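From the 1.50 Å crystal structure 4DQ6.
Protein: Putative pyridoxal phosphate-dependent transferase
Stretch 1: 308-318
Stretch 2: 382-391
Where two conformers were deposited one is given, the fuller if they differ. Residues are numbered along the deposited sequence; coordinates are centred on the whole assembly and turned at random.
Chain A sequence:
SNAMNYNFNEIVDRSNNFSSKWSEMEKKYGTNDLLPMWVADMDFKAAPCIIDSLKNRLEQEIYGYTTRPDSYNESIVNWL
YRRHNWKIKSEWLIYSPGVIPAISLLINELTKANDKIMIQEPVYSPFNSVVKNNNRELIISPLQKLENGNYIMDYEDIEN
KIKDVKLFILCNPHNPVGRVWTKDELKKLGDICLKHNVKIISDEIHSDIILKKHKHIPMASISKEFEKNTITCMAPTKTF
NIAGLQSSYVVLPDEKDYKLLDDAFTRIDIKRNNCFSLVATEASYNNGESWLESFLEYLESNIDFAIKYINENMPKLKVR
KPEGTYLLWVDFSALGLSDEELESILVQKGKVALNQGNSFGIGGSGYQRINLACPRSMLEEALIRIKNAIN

Stretch 1 308-318: KYINENMPKLK
Stretch 2 (382-391) ALIRIKNAIN

Residues 308-313 form the last part of a helix that packs beside a helix that enters the second stretch at Ala 382, already under way, and runs on toward the chain's C-terminus. The two run in the same general direction, their axes 11.0 Å apart at closest approach and inclined by 28° (signed crossing angle -28°). The register is set by Tyr 309 against Leu 383 (CA to CA 7.7 Å) and Met 314 against Lys 387 (CA to CA 6.6 Å). Together the stretches bury 459 Å².

Helical geometry in the first stretch, with phi/psi near -63/-43 through Asn 311, loosens to -108/-21 at Asn 313 and is lost at Met 314 (-134/64), although Met 314 N still bonds to Ile 310 O (2.7 Å). A type I turn follows from Met 314 to Leu 317, with Pro 315 at -71/-13 and Lys 316 at -70/-24; it is closed by Leu 317 N to Met 314 O (2.9 Å), and Lys 318 NZ donates to Pro 315 O (2.7 Å).

Met 314 is the apolar centre of the contact. Its CA-to-CB bond points toward the second helix, and the m, t, m rotamer carries Met 314 SD across to that helix and turns CE back along its axis in the direction of Leu 383. Met 314 SD lies 3.5 Å from Lys 387 CA and 3.7 Å from Ile 386 CG2, while Met 314 CE reaches 4.2 Å from Leu 383 CD2. A long, unbranched, flexible side chain suits this place, since it can touch successive turns at once. Ile 390, with chi1 p and chi2 t, brings Ile 390 CD1 3.8 Å from Met 314 SD and 4.1 Å from Leu 317 CD1. Leu 383 (m, t) also packs Leu 383 CD2 against Ile 310 CG1 (4.2 Å).

The CA-to-CB bond of Tyr 309 points toward the second stretch, and chi1 t with chi2 -83° sets the ring beside Leu 383 and Ile 384. Tyr 309 CD1 meets Leu 383 CB at 3.8 Å, and Tyr 309 OH lies 3.6 Å from Ile 384 CG1. The ring thus contributes apolar surface while Tyr 309 OH accepts a hydrogen bond from Lys 387 NZ (3.1 Å). Lys 387 reaches it with a t, t, p, t chain: Lys 387 CB lies 3.7 Å from Met 314 SD and Lys 387 CD 3.9 Å from Asn 313 CB, while the ammonium NZ is left to the hydroxyl.

Asn 313 (chi1 m) turns Asn 313 ND2 back to Tyr 309 O in a weak 3.1 Å bond. Asn 391, chi1 m and chi2 -80°, makes the same four-residue reach in a better aligned bond, Asn 391 ND2 to Lys 387 O (2.8 Å). A water bridges the stretches, donating to Asn 313 O (2.7 Å from the water oxygen) and accepting from Asn 391 ND2 (2.8 Å from it).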

# COMPACT_ATOMS: atom_id res chain seq x y z
N LYS A 308 -16.14 -36.26 4.38
CA LYS A 308 -16.22 -37.72 4.58
C LYS A 308 -15.41 -38.15 5.82
O LYS A 308 -15.91 -38.90 6.68
CB LYS A 308 -15.74 -38.42 3.32
CG LYS A 308 -15.71 -39.95 3.38
CD LYS A 308 -15.27 -40.56 2.05
CE LYS A 308 -14.62 -41.92 2.27
NZ LYS A 308 -15.64 -42.89 2.76
N TYR A 309 -14.20 -37.60 5.97
CA TYR A 309 -13.36 -37.91 7.11
C TYR A 309 -14.02 -37.52 8.42
O TYR A 309 -14.08 -38.31 9.34
CB TYR A 309 -11.99 -37.25 7.00
CG TYR A 309 -11.01 -37.76 7.98
CD1 TYR A 309 -10.95 -37.30 9.29
CD2 TYR A 309 -10.08 -38.72 7.58
CE1 TYR A 309 -10.01 -37.82 10.20
CE2 TYR A 309 -9.17 -39.24 8.48
CZ TYR A 309 -9.12 -38.76 9.77
OH TYR A 309 -8.23 -39.27 10.67
N ILE A 310 -14.59 -36.30 8.47
CA ILE A 310 -15.24 -35.82 9.70
C ILE A 310 -16.47 -36.69 10.02
O ILE A 310 -16.66 -37.11 11.18
CB ILE A 310 -15.69 -34.32 9.60
CG1 ILE A 310 -14.48 -33.37 9.57
CG2 ILE A 310 -16.61 -33.94 10.76
CD1 ILE A 310 -14.78 -32.01 8.98
N ASN A 311 -17.27 -36.99 9.01
CA ASN A 311 -18.49 -37.76 9.24
C ASN A 311 -18.21 -39.19 9.67
O ASN A 311 -18.94 -39.77 10.47
CB ASN A 311 -19.39 -37.73 7.98
CG ASN A 311 -20.02 -36.37 7.71
OD1 ASN A 311 -20.12 -35.48 8.59
ND2 ASN A 311 -20.46 -36.19 6.49
N GLU A 312 -17.14 -39.76 9.17
CA GLU A 312 -16.71 -41.11 9.54
C GLU A 312 -15.95 -41.17 10.87
O GLU A 312 -16.16 -42.08 11.72
CB GLU A 312 -15.92 -41.72 8.37
CG GLU A 312 -16.86 -41.96 7.20
CD GLU A 312 -16.25 -42.63 5.98
OE1 GLU A 312 -15.02 -42.96 5.99
OE2 GLU A 312 -17.04 -42.80 5.00
N ASN A 313 -15.06 -40.21 11.10
CA ASN A 313 -14.11 -40.30 12.23
C ASN A 313 -14.40 -39.34 13.38
O ASN A 313 -13.96 -39.59 14.49
CB ASN A 313 -12.69 -40.11 11.73
CG ASN A 313 -12.32 -41.14 10.69
OD1 ASN A 313 -12.28 -42.34 10.98
ND2 ASN A 313 -12.13 -40.71 9.47
N MET A 314 -15.14 -38.27 13.14
CA MET A 314 -15.54 -37.29 14.20
C MET A 314 -17.02 -36.94 14.10
O MET A 314 -17.39 -35.80 13.87
CB MET A 314 -14.70 -36.01 14.09
CG MET A 314 -13.21 -36.30 14.17
SD MET A 314 -12.11 -34.89 14.05
CE MET A 314 -11.82 -34.74 12.28
N PRO A 315 -17.88 -37.95 14.31
CA PRO A 315 -19.29 -37.77 13.99
C PRO A 315 -20.06 -36.83 14.91
O PRO A 315 -21.20 -36.43 14.57
CB PRO A 315 -19.87 -39.18 14.07
CG PRO A 315 -18.93 -39.90 14.96
CD PRO A 315 -17.56 -39.35 14.62
N LYS A 316 -19.48 -36.47 16.05
CA LYS A 316 -20.07 -35.43 16.90
C LYS A 316 -19.97 -34.02 16.26
O LYS A 316 -20.78 -33.14 16.56
CB LYS A 316 -19.48 -35.43 18.31
CG LYS A 316 -19.98 -36.59 19.19
CD LYS A 316 -19.02 -36.92 20.31
CE LYS A 316 -19.55 -38.03 21.20
NZ LYS A 316 -18.51 -38.51 22.17
N LEU A 317 -19.00 -33.83 15.36
CA LEU A 317 -18.87 -32.57 14.66
C LEU A 317 -19.90 -32.53 13.53
O LEU A 317 -20.29 -33.56 12.97
CB LEU A 317 -17.49 -32.40 14.03
CG LEU A 317 -16.32 -32.56 15.02
CD1 LEU A 317 -15.02 -32.24 14.34
CD2 LEU A 317 -16.51 -31.75 16.32
N LYS A 318 -20.29 -31.33 13.17
CA LYS A 318 -21.26 -31.10 12.11
C LYS A 318 -20.70 -30.07 11.11
O LYS A 318 -20.17 -29.06 11.50
CB LYS A 318 -22.60 -30.61 12.68
CG LYS A 318 -23.33 -31.62 13.60
CD LYS A 318 -23.27 -33.02 12.97
CE LYS A 318 -24.19 -34.08 13.57
NZ LYS A 318 -23.49 -34.91 14.58
N ALA A 382 -3.93 -32.43 9.30
CA ALA A 382 -4.73 -31.51 10.12
C ALA A 382 -5.95 -32.20 10.71
O ALA A 382 -6.21 -32.06 11.88
CB ALA A 382 -5.17 -30.32 9.30
N LEU A 383 -6.58 -33.04 9.95
CA LEU A 383 -7.80 -33.74 10.44
C LEU A 383 -7.44 -34.76 11.51
O LEU A 383 -8.16 -34.93 12.49
CB LEU A 383 -8.60 -34.36 9.30
CG LEU A 383 -9.20 -33.38 8.30
CD1 LEU A 383 -9.54 -34.09 7.01
CD2 LEU A 383 -10.41 -32.68 8.93
N ILE A 384 -6.29 -35.43 11.36
CA ILE A 384 -5.79 -36.35 12.38
C ILE A 384 -5.48 -35.64 13.71
O ILE A 384 -5.85 -36.12 14.79
CB ILE A 384 -4.53 -37.08 11.89
CG1 ILE A 384 -4.84 -38.01 10.71
CG2 ILE A 384 -3.92 -37.82 13.07
CD1 ILE A 384 -3.58 -38.48 9.99
N ARG A 385 -4.92 -34.42 13.60
CA ARG A 385 -4.68 -33.58 14.79
C ARG A 385 -5.96 -33.13 15.50
O ARG A 385 -6.05 -33.16 16.73
CB ARG A 385 -3.77 -32.38 14.44
CG ARG A 385 -2.33 -32.80 14.10
CD ARG A 385 -1.38 -31.59 13.93
NE ARG A 385 -0.05 -32.09 13.60
CZ ARG A 385 1.09 -31.52 13.96
NH1 ARG A 385 1.13 -30.37 14.62
NH2 ARG A 385 2.24 -32.13 13.63
N ILE A 386 -6.97 -32.80 14.71
CA ILE A 386 -8.23 -32.36 15.27
C ILE A 386 -8.85 -33.56 15.98
O ILE A 386 -9.30 -33.45 17.11
CB ILE A 386 -9.16 -31.81 14.17
CG1 ILE A 386 -8.60 -30.49 13.63
CG2 ILE A 386 -10.55 -31.60 14.72
CD1 ILE A 386 -9.11 -30.01 12.27
N LYS A 387 -8.82 -34.72 15.35
CA LYS A 387 -9.36 -35.95 15.99
C LYS A 387 -8.61 -36.26 17.32
O LYS A 387 -9.23 -36.56 18.34
CB LYS A 387 -9.28 -37.12 15.00
CG LYS A 387 -9.88 -38.44 15.49
CD LYS A 387 -9.89 -39.45 14.37
CE LYS A 387 -8.53 -40.03 13.99
NZ LYS A 387 -8.68 -41.20 13.03
N ASN A 388 -7.29 -36.07 17.33
CA ASN A 388 -6.55 -36.23 18.58
C ASN A 388 -7.00 -35.21 19.64
O ASN A 388 -7.18 -35.55 20.80
CB ASN A 388 -5.05 -36.07 18.35
CG ASN A 388 -4.25 -36.38 19.61
OD1 ASN A 388 -4.48 -37.40 20.26
ND2 ASN A 388 -3.36 -35.48 20.00
N ALA A 389 -7.14 -33.95 19.25
CA ALA A 389 -7.57 -32.92 20.16
C ALA A 389 -8.87 -33.25 20.88
O ALA A 389 -9.01 -32.95 22.06
CB ALA A 389 -7.71 -31.58 19.43
N ILE A 390 -9.84 -33.84 20.15
CA ILE A 390 -11.20 -33.95 20.69
C ILE A 390 -11.47 -35.32 21.30
O ILE A 390 -12.58 -35.57 21.79
CB ILE A 390 -12.27 -33.56 19.64
CG1 ILE A 390 -12.40 -34.65 18.57
CG2 ILE A 390 -11.92 -32.21 19.05
CD1 ILE A 390 -13.51 -34.34 17.57
N ASN A 391 -10.44 -36.16 21.30
CA ASN A 391 -10.45 -37.52 21.86
C ASN A 391 -9.32 -37.63 22.88
O ASN A 391 -9.37 -36.97 23.92
CB ASN A 391 -10.25 -38.55 20.74
CG ASN A 391 -11.51 -38.74 19.91
OD1 ASN A 391 -12.41 -39.45 20.33
ND2 ASN A 391 -11.56 -38.14 18.72
OXT ASN A 391 -8.30 -38.32 22.69
O HOH W 1 -13.75 -38.81 17.10